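Local coordinates for transcriptional regulator I2 (Pseudomonas fluorescens, PDB 4MXM), which is a Crohn's disease-associated superantigen and probably also binds DNA as a two-subunit transcriptional regulator of the TetR family, at residues A[74-79]-A[132-137]; A[96-101]-A[191-196]; A[103-108]-A[174-179]. All coordinates share one frame; numbering follows the deposited sequence.

Interaction 1: residues A[74-79]-A[132-137]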
loop_
_atom_site.group_PDB
_atom_site.type_symbol
_atom_site.label_atom_id
_atom_site.label_comp_id
_atom_site.label_asym_id
_atom_site.label_seq_id
_atom_site.Cartn_x
_atom_site.Cartn_y
_atom_site.Cartn_z
ATOM N N GLU A 74 11.262 -12.978 14.583
ATOM C CA GLU A 74 11.288 -14.280 13.920
ATOM C C GLU A 74 10.744 -14.176 12.503
ATOM O O GLU A 74 11.326 -14.712 11.561
ATOM C CB GLU A 74 10.453 -15.290 14.708
ATOM C CG GLU A 74 10.391 -16.678 14.090
ATOM C CD GLU A 74 11.566 -17.546 14.492
ATOM O OE1 GLU A 74 12.239 -17.210 15.489
ATOM O OE2 GLU A 74 11.816 -18.565 13.814
ATOM N N THR A 75 9.625 -13.473 12.364
ATOM C CA THR A 75 8.937 -13.354 11.086
ATOM C C THR A 75 9.746 -12.543 10.080
ATOM O O THR A 75 9.804 -12.884 8.899
ATOM C CB THR A 75 7.560 -12.693 11.259
ATOM O OG1 THR A 75 6.910 -13.233 12.416
ATOM C CG2 THR A 75 6.700 -12.933 10.029
ATOM N N ILE A 76 10.362 -11.464 10.553
ATOM C CA ILE A 76 11.188 -10.623 9.695
ATOM C C ILE A 76 12.461 -11.358 9.294
ATOM O O ILE A 76 12.829 -11.376 8.120
ATOM C CB ILE A 76 11.558 -9.298 10.388
ATOM C CG1 ILE A 76 10.297 -8.490 10.704
ATOM C CG2 ILE A 76 12.501 -8.490 9.515
ATOM C CD1 ILE A 76 10.554 -7.271 11.561
ATOM N N HIS A 77 13.123 -11.963 10.277
ATOM C CA HIS A 77 14.339 -12.739 10.039
ATOM C C HIS A 77 14.118 -13.828 8.997
ATOM O O HIS A 77 14.951 -14.031 8.114
ATOM C CB HIS A 77 14.839 -13.373 11.340
ATOM C CG HIS A 77 15.925 -12.596 12.017
ATOM N ND1 HIS A 77 15.902 -12.304 13.364
ATOM C CD2 HIS A 77 17.073 -12.061 11.535
ATOM C CE1 HIS A 77 16.985 -11.617 13.682
ATOM N NE2 HIS A 77 17.712 -11.457 12.590
ATOM N N TYR A 78 12.992 -14.526 9.106
ATOM C CA TYR A 78 12.661 -15.602 8.183
ATOM C C TYR A 78 12.451 -15.061 6.775
ATOM O O TYR A 78 13.037 -15.564 5.814
ATOM C CB TYR A 78 11.405 -16.339 8.649
ATOM C CG TYR A 78 10.998 -17.483 7.750
ATOM C CD1 TYR A 78 11.702 -18.680 7.760
ATOM C CD2 TYR A 78 9.912 -17.369 6.894
ATOM C CE1 TYR A 78 11.335 -19.731 6.941
ATOM C CE2 TYR A 78 9.538 -18.413 6.071
ATOM C CZ TYR A 78 10.253 -19.593 6.099
ATOM O OH TYR A 78 9.885 -20.636 5.283
ATOM N N ASN A 79 11.614 -14.034 6.665
ATOM C CA ASN A 79 11.320 -13.395 5.387
ATOM C C ASN A 79 12.569 -12.880 4.688
ATOM O O ASN A 79 12.772 -13.131 3.501
ATOM C CB ASN A 79 10.324 -12.246 5.589
ATOM C CG ASN A 79 9.001 -12.489 4.887
ATOM O OD1 ASN A 79 8.790 -13.544 4.296
ATOM N ND2 ASN A 79 8.105 -11.505 4.943
ATOM N N ALA A 132 13.696 -0.845 18.536
ATOM C CA ALA A 132 15.036 -0.538 18.049
ATOM C C ALA A 132 15.613 -1.654 17.181
ATOM O O ALA A 132 16.152 -1.394 16.105
ATOM C CB ALA A 132 15.967 -0.236 19.213
ATOM N N HIS A 133 15.497 -2.894 17.646
ATOM C CA HIS A 133 16.055 -4.026 16.914
ATOM C C HIS A 133 15.205 -4.400 15.702
ATOM O O HIS A 133 15.734 -4.831 14.678
ATOM C CB HIS A 133 16.239 -5.238 17.828
ATOM C CG HIS A 133 16.984 -6.368 17.183
ATOM N ND1 HIS A 133 16.386 -7.569 16.870
ATOM C CD2 HIS A 133 18.272 -6.470 16.783
ATOM C CE1 HIS A 133 17.279 -8.368 16.310
ATOM N NE2 HIS A 133 18.431 -7.725 16.245
ATOM N N VAL A 134 13.891 -4.241 15.824
ATOM C CA VAL A 134 12.984 -4.498 14.711
ATOM C C VAL A 134 13.280 -3.544 13.557
ATOM O O VAL A 134 13.334 -3.954 12.398
ATOM C CB VAL A 134 11.506 -4.371 15.137
ATOM C CG1 VAL A 134 10.593 -4.384 13.920
ATOM C CG2 VAL A 134 11.134 -5.489 16.094
ATOM N N LEU A 135 13.485 -2.272 13.888
ATOM C CA LEU A 135 13.839 -1.264 12.891
ATOM C C LEU A 135 15.177 -1.579 12.233
ATOM O O LEU A 135 15.381 -1.291 11.054
ATOM C CB LEU A 135 13.877 0.129 13.521
ATOM C CG LEU A 135 12.512 0.723 13.869
ATOM C CD1 LEU A 135 12.658 2.103 14.492
ATOM C CD2 LEU A 135 11.633 0.772 12.632
ATOM N N ALA A 136 16.085 -2.171 13.003
ATOM C CA ALA A 136 17.374 -2.592 12.470
ATOM C C ALA A 136 17.183 -3.712 11.452
ATOM O O ALA A 136 17.863 -3.756 10.429
ATOM C CB ALA A 136 18.292 -3.042 13.594
ATOM N N LEU A 137 16.246 -4.611 11.739
ATOM C CA LEU A 137 15.929 -5.708 10.832
ATOM C C LEU A 137 15.258 -5.193 9.561
ATOM O O LEU A 137 15.505 -5.702 8.467
ATOM C CB LEU A 137 15.028 -6.732 11.526
ATOM C CG LEU A 137 15.618 -7.433 12.751
ATOM C CD1 LEU A 137 14.563 -8.267 13.462
ATOM C CD2 LEU A 137 16.795 -8.296 12.344
#

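Interaction 2: residues A[96-101]-A[191-196]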
loop_
_atom_site.group_PDB
_atom_site.type_symbol
_atom_site.label_atom_id
_atom_site.label_comp_id
_atom_site.label_asym_id
_atom_site.label_seq_id
_atom_site.Cartn_x
_atom_site.Cartn_y
_atom_site.Cartn_z
ATOM N N ARG A 96 17.186 -11.477 -10.294
ATOM C CA ARG A 96 17.410 -11.041 -8.919
ATOM C C ARG A 96 16.343 -10.037 -8.491
ATOM O O ARG A 96 15.846 -10.086 -7.365
ATOM C CB ARG A 96 18.815 -10.453 -8.755
ATOM C CG ARG A 96 19.916 -11.506 -8.756
ATOM C CD ARG A 96 21.306 -10.889 -8.845
ATOM N NE ARG A 96 21.605 -10.008 -7.719
ATOM C CZ ARG A 96 21.996 -10.432 -6.521
ATOM N NH1 ARG A 96 22.128 -11.730 -6.284
ATOM N NH2 ARG A 96 22.251 -9.557 -5.557
ATOM N N VAL A 97 15.991 -9.130 -9.396
ATOM C CA VAL A 97 14.906 -8.189 -9.147
ATOM C C VAL A 97 13.587 -8.947 -9.036
ATOM O O VAL A 97 12.782 -8.688 -8.138
ATOM C CB VAL A 97 14.794 -7.141 -10.270
ATOM C CG1 VAL A 97 13.632 -6.196 -10.001
ATOM C CG2 VAL A 97 16.096 -6.364 -10.402
ATOM N N LEU A 98 13.381 -9.892 -9.948
ATOM C CA LEU A 98 12.172 -10.708 -9.961
ATOM C C LEU A 98 12.049 -11.532 -8.683
ATOM O O LEU A 98 10.948 -11.765 -8.186
ATOM C CB LEU A 98 12.166 -11.635 -11.180
ATOM C CG LEU A 98 10.949 -12.551 -11.327
ATOM C CD1 LEU A 98 9.682 -11.727 -11.501
ATOM C CD2 LEU A 98 11.132 -13.520 -12.487
ATOM N N ALA A 99 13.191 -11.965 -8.156
ATOM C CA ALA A 99 13.221 -12.744 -6.923
ATOM C C ALA A 99 12.669 -11.942 -5.752
ATOM O O ALA A 99 11.902 -12.461 -4.941
ATOM C CB ALA A 99 14.636 -13.216 -6.626
ATOM N N LEU A 100 13.055 -10.673 -5.672
ATOM C CA LEU A 100 12.604 -9.802 -4.591
ATOM C C LEU A 100 11.130 -9.433 -4.735
ATOM O O LEU A 100 10.404 -9.348 -3.744
ATOM C CB LEU A 100 13.461 -8.539 -4.521
ATOM C CG LEU A 100 14.946 -8.754 -4.224
ATOM C CD1 LEU A 100 15.610 -7.437 -3.869
ATOM C CD2 LEU A 100 15.133 -9.773 -3.108
ATOM N N ILE A 101 10.695 -9.206 -5.970
ATOM C CA ILE A 101 9.295 -8.899 -6.236
ATOM C C ILE A 101 8.411 -10.075 -5.833
ATOM O O ILE A 101 7.408 -9.901 -5.143
ATOM C CB ILE A 101 9.064 -8.559 -7.721
ATOM C CG1 ILE A 101 9.689 -7.204 -8.058
ATOM C CG2 ILE A 101 7.577 -8.552 -8.047
ATOM C CD1 ILE A 101 9.674 -6.873 -9.535
ATOM N N LEU A 191 1.846 -12.363 -11.817
ATOM C CA LEU A 191 1.772 -11.037 -11.221
ATOM C C LEU A 191 3.167 -10.448 -11.035
ATOM O O LEU A 191 3.391 -9.260 -11.274
ATOM C CB LEU A 191 1.047 -11.102 -9.875
ATOM C CG LEU A 191 1.005 -9.809 -9.057
ATOM C CD1 LEU A 191 0.332 -8.701 -9.849
ATOM C CD2 LEU A 191 0.300 -10.032 -7.730
ATOM N N ALA A 192 4.104 -11.291 -10.612
ATOM C CA ALA A 192 5.482 -10.866 -10.390
ATOM C C ALA A 192 6.161 -10.463 -11.696
ATOM O O ALA A 192 6.931 -9.503 -11.732
ATOM C CB ALA A 192 6.272 -11.965 -9.695
ATOM N N GLU A 193 5.874 -11.201 -12.764
ATOM C CA GLU A 193 6.435 -10.896 -14.076
ATOM C C GLU A 193 5.910 -9.566 -14.612
ATOM O O GLU A 193 6.634 -8.830 -15.284
ATOM C CB GLU A 193 6.135 -12.020 -15.073
ATOM C CG GLU A 193 6.818 -13.348 -14.759
ATOM C CD GLU A 193 8.291 -13.371 -15.143
ATOM O OE1 GLU A 193 8.829 -12.320 -15.552
ATOM O OE2 GLU A 193 8.910 -14.452 -15.043
ATOM N N GLU A 194 4.648 -9.267 -14.317
ATOM C CA GLU A 194 4.053 -7.994 -14.711
ATOM C C GLU A 194 4.716 -6.833 -13.978
ATOM O O GLU A 194 4.996 -5.793 -14.573
ATOM C CB GLU A 194 2.546 -7.993 -14.447
ATOM C CG GLU A 194 1.729 -8.692 -15.521
ATOM C CD GLU A 194 1.762 -7.957 -16.849
ATOM O OE1 GLU A 194 1.787 -6.707 -16.842
ATOM O OE2 GLU A 194 1.765 -8.629 -17.901
ATOM N N ALA A 195 4.965 -7.019 -12.684
ATOM C CA ALA A 195 5.628 -6.001 -11.878
ATOM C C ALA A 195 7.048 -5.755 -12.378
ATOM O O ALA A 195 7.551 -4.634 -12.322
ATOM C CB ALA A 195 5.634 -6.402 -10.410
ATOM N N LEU A 196 7.689 -6.813 -12.867
ATOM C CA LEU A 196 9.037 -6.722 -13.416
ATOM C C LEU A 196 9.015 -5.936 -14.720
ATOM O O LEU A 196 9.878 -5.090 -14.961
ATOM C CB LEU A 196 9.597 -8.124 -13.659
ATOM C CG LEU A 196 11.083 -8.202 -14.013
ATOM C CD1 LEU A 196 11.932 -7.856 -12.800
ATOM C CD2 LEU A 196 11.446 -9.579 -14.549
#

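Interaction 3: residues A[103-108]-A[174-179]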
loop_
_atom_site.group_PDB
_atom_site.type_symbol
_atom_site.label_atom_id
_atom_site.label_comp_id
_atom_site.label_asym_id
_atom_site.label_seq_id
_atom_site.Cartn_x
_atom_site.Cartn_y
_atom_site.Cartn_z
ATOM N N CYS A 103 9.082 -12.600 -3.762
ATOM C CA CYS A 103 9.123 -12.845 -2.324
ATOM C C CYS A 103 8.220 -11.887 -1.560
ATOM O O CYS A 103 7.487 -12.298 -0.659
ATOM C CB CYS A 103 10.556 -12.743 -1.795
ATOM S SG CYS A 103 11.600 -14.161 -2.196
ATOM N N GLU A 104 8.273 -10.611 -1.923
ATOM C CA GLU A 104 7.472 -9.597 -1.251
ATOM C C GLU A 104 5.980 -9.836 -1.469
ATOM O O GLU A 104 5.186 -9.709 -0.539
ATOM C CB GLU A 104 7.871 -8.197 -1.718
ATOM C CG GLU A 104 7.192 -7.072 -0.955
ATOM C CD GLU A 104 8.035 -5.812 -0.911
ATOM O OE1 GLU A 104 9.072 -5.815 -0.214
ATOM O OE2 GLU A 104 7.666 -4.821 -1.573
ATOM N N LEU A 105 5.610 -10.191 -2.696
ATOM C CA LEU A 105 4.219 -10.495 -3.024
ATOM C C LEU A 105 3.691 -11.676 -2.216
ATOM O O LEU A 105 2.545 -11.666 -1.765
ATOM C CB LEU A 105 4.068 -10.780 -4.521
ATOM C CG LEU A 105 4.171 -9.575 -5.457
ATOM C CD1 LEU A 105 4.171 -10.020 -6.914
ATOM C CD2 LEU A 105 3.035 -8.599 -5.192
ATOM N N GLN A 106 4.531 -12.691 -2.040
ATOM C CA GLN A 106 4.166 -13.875 -1.266
ATOM C C GLN A 106 3.845 -13.526 0.183
ATOM O O GLN A 106 2.918 -14.079 0.771
ATOM C CB GLN A 106 5.280 -14.924 -1.325
ATOM C CG GLN A 106 5.374 -15.650 -2.657
ATOM C CD GLN A 106 6.638 -16.472 -2.798
ATOM O OE1 GLN A 106 7.561 -16.360 -1.991
ATOM N NE2 GLN A 106 6.689 -17.306 -3.831
ATOM N N SER A 107 4.614 -12.602 0.753
ATOM C CA SER A 107 4.378 -12.150 2.119
ATOM C C SER A 107 3.142 -11.259 2.178
ATOM O O SER A 107 2.354 -11.333 3.122
ATOM C CB SER A 107 5.594 -11.392 2.653
ATOM O OG SER A 107 5.801 -10.186 1.938
ATOM N N ILE A 108 2.985 -10.417 1.161
ATOM C CA ILE A 108 1.841 -9.518 1.060
ATOM C C ILE A 108 0.523 -10.292 1.003
ATOM O O ILE A 108 -0.449 -9.936 1.672
ATOM C CB ILE A 108 1.964 -8.610 -0.185
ATOM C CG1 ILE A 108 3.033 -7.540 0.036
ATOM C CG2 ILE A 108 0.645 -7.942 -0.505
ATOM C CD1 ILE A 108 3.339 -6.730 -1.205
ATOM N N SER A 174 1.973 -3.566 -2.572
ATOM C CA SER A 174 1.113 -3.685 -1.398
ATOM C C SER A 174 -0.356 -3.458 -1.750
ATOM O O SER A 174 -1.250 -4.000 -1.102
ATOM C CB SER A 174 1.550 -2.721 -0.291
ATOM O OG SER A 174 1.266 -1.377 -0.637
ATOM N N TRP A 175 -0.597 -2.662 -2.788
ATOM C CA TRP A 175 -1.955 -2.370 -3.240
ATOM C C TRP A 175 -2.607 -3.580 -3.912
ATOM O O TRP A 175 -3.818 -3.595 -4.151
ATOM C CB TRP A 175 -1.945 -1.165 -4.188
ATOM C CG TRP A 175 -3.298 -0.746 -4.684
ATOM C CD1 TRP A 175 -3.779 -0.875 -5.956
ATOM C CD2 TRP A 175 -4.343 -0.128 -3.921
ATOM N NE1 TRP A 175 -5.057 -0.376 -6.031
ATOM C CE2 TRP A 175 -5.427 0.088 -4.797
ATOM C CE3 TRP A 175 -4.466 0.263 -2.584
ATOM C CZ2 TRP A 175 -6.619 0.678 -4.377
ATOM C CZ3 TRP A 175 -5.651 0.848 -2.170
ATOM C CH2 TRP A 175 -6.711 1.049 -3.063
ATOM N N THR A 176 -1.806 -4.601 -4.204
ATOM C CA THR A 176 -2.309 -5.803 -4.863
ATOM C C THR A 176 -3.321 -6.575 -4.014
ATOM O O THR A 176 -4.066 -7.402 -4.535
ATOM C CB THR A 176 -1.166 -6.755 -5.276
ATOM O OG1 THR A 176 -0.399 -7.119 -4.121
ATOM C CG2 THR A 176 -0.255 -6.083 -6.296
ATOM N N THR A 177 -3.352 -6.303 -2.712
ATOM C CA THR A 177 -4.312 -6.952 -1.821
ATOM C C THR A 177 -5.749 -6.575 -2.165
ATOM O O THR A 177 -6.691 -7.267 -1.782
ATOM C CB THR A 177 -4.065 -6.592 -0.341
ATOM O OG1 THR A 177 -4.087 -5.168 -0.180
ATOM C CG2 THR A 177 -2.730 -7.128 0.129
ATOM N N THR A 178 -5.911 -5.474 -2.892
ATOM C CA THR A 178 -7.236 -4.944 -3.185
ATOM C C THR A 178 -7.810 -5.434 -4.512
ATOM O O THR A 178 -8.981 -5.194 -4.803
ATOM C CB THR A 178 -7.231 -3.403 -3.194
ATOM O OG1 THR A 178 -6.516 -2.929 -4.341
ATOM C CG2 THR A 178 -6.581 -2.862 -1.930
ATOM N N TRP A 179 -7.002 -6.119 -5.317
ATOM C CA TRP A 179 -7.465 -6.519 -6.645
ATOM C C TRP A 179 -7.002 -7.891 -7.144
ATOM O O TRP A 179 -7.605 -8.446 -8.063
ATOM C CB TRP A 179 -7.124 -5.438 -7.680
ATOM C CG TRP A 179 -5.650 -5.181 -7.853
ATOM C CD1 TRP A 179 -4.899 -4.246 -7.200
ATOM C CD2 TRP A 179 -4.757 -5.858 -8.748
ATOM N NE1 TRP A 179 -3.594 -4.302 -7.630
ATOM C CE2 TRP A 179 -3.481 -5.283 -8.579
ATOM C CE3 TRP A 179 -4.915 -6.892 -9.675
ATOM C CZ2 TRP A 179 -2.369 -5.711 -9.301
ATOM C CZ3 TRP A 179 -3.809 -7.316 -10.390
ATOM C CH2 TRP A 179 -2.554 -6.725 -10.199
#

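Interaction 1: residues A[74-79]-A[132-137]
The helical segments carrying I76 and L137 run nearly parallel, their axes 10.3 Å apart at an angle of 15°, and these two residues have the nearest pair of CA atoms, 6.9 Å apart. I76 fills much of the gap with both branches of its side chain. Its CG2 methyl, anti to the backbone N, meets L137 CB at 3.7 Å, while the longer branch ends with CD1 at 3.7 Å from V134 CG1. The I76 and V134 side chains cross at about a right angle and meet through these methyls. L137 is shared with H77, which follows I76 around the same helix. The CD2 methyl of L137 sits over one face of the imidazole and is nearest to H77 NE2, at 3.3 Å, a tight approach; L137 CD1 lies toward the rim of the ring, 4.1 Å from H77 CE1. Beyond it, H77 CE1 comes to the edge of the H133 ring, with 4.2 Å between the two CE1 atoms. H133 ND1 has a weak hydrogen bond to E73 OE1, one residue before 74-79. M9 of helix 2-10 also packs on H77, and W123 on V134. In the TetR family the helix corresponding to 64-89 leads from the DNA-binding domain into the C-terminal domain, which is where helix 128-154 belongs. Between the two segments the contact is essentially apolar: V134 and L137 are buried, I76 and H77 close the gap, and H133 lies at the margin, so van der Waals packing joins 74-79 to 132-137, with the weak H133-E73 bond just outside.

Interaction 2: residues A[96-101]-A[191-196]
The flat groups that meet L98 are the peptide carbonyl of A192 and the carboxylate of E193, and each takes one of its methyls. CD1 of L98 lies over the A192 carbonyl, 3.5 Å from A192 O, whereas CG2 of I101 comes to the same oxygen from beside the group, at 3.9 Å. That oxygen already accepts the backbone hydrogen bond of L196 N, so the methyls lie against a polar atom that has a partner. The other methyl, L98 CD2, stands off the plane of the E193 carboxylate and is nearest to E193 OE2, at 3.5 Å. E193 starts out pointing away from helix 93-108, but a bend in its chain (chi2 -78°) folds the acid back over the leucine at the border of the contact.

Deeper in, the two alanines leave room for I101: its CG2 reaches A195 CB at 3.7 Å and also touches A192 CB, while CD1 lies against the backbone of L196. The L196 side chain fills the other end. A chi1 of -170° swings it out from its backbone N, bringing CD1 to V97 CG1 at 3.7 Å and setting CD2 against L98 CB. The axes approach to 9.2 Å at an angle of 126°.

Next to this contact, F168 of the second subunit packs on L191 and A195, and E194 OE1 accepts a hydrogen bond from D161 N of that subunit. The arrangement is crossed-helix packing within the all-helical C-terminal domain of a TetR-like protein, joining helix 93-108 to helix 188-199, the last helix of the chain, beside the subunit interface.

Interaction 3: residues A[103-108]-A[174-179]
I108, the last residue of helix 93-108, packs against the 3-10 turn 175-178 that follows helix 162-174. Its two branches divide the work. CG2 meets T177 CG2 at 3.5 Å and T176 OG1 at 3.9 Å, while the longer branch, which chi1 of -73° sets beside the I108 backbone N, ends with CD1 3.7 Å from the backbone N of S174. L105, one helical turn earlier, brings CD2 to 3.9 Å from T176 OG1, so this hydroxyl has a methyl from each residue; its polar partner is L173 O, to which it is hydrogen-bonded. The element is thus a helix terminus meeting a tight turn within the TetR-like C-terminal domain, where F168 of the second subunit also packs on T176. The turn is braced internally by threonine hydroxyls bonding to carbonyls three residues back: T177 OG1 gives to S174 O at 3.2 Å, and T178 OG1 to W175 O at 2.8 Å, both nearly in line with their carbonyls (163° and 164°). On the helix, S107 OG donates to E104 O at 2.6 Å, and the same oxygen also accepts from I108 N, which fastens the final turn that carries the isoleucine.

Overall arrangement
Helix 93-108 serves both interaction 2 and interaction 3, which meet where L191 packs on L105 and W179; helix 64-89, just before it in the chain, carries interaction 1. Interaction 2 is the most buried, with aliphatic chains and alanines between two crossed helices, whereas interactions 1 and 3 are only partly buried and bring in imidazoles and threonine hydroxyls. Interaction 1 pairs nearly parallel helices and is not touched by the second subunit; interactions 2 and 3 lie against that subunit, F168 of which packs on both. N79 and S107 touch between interactions 1 and 3, so the three contacts form one connected series despite their different surroundings.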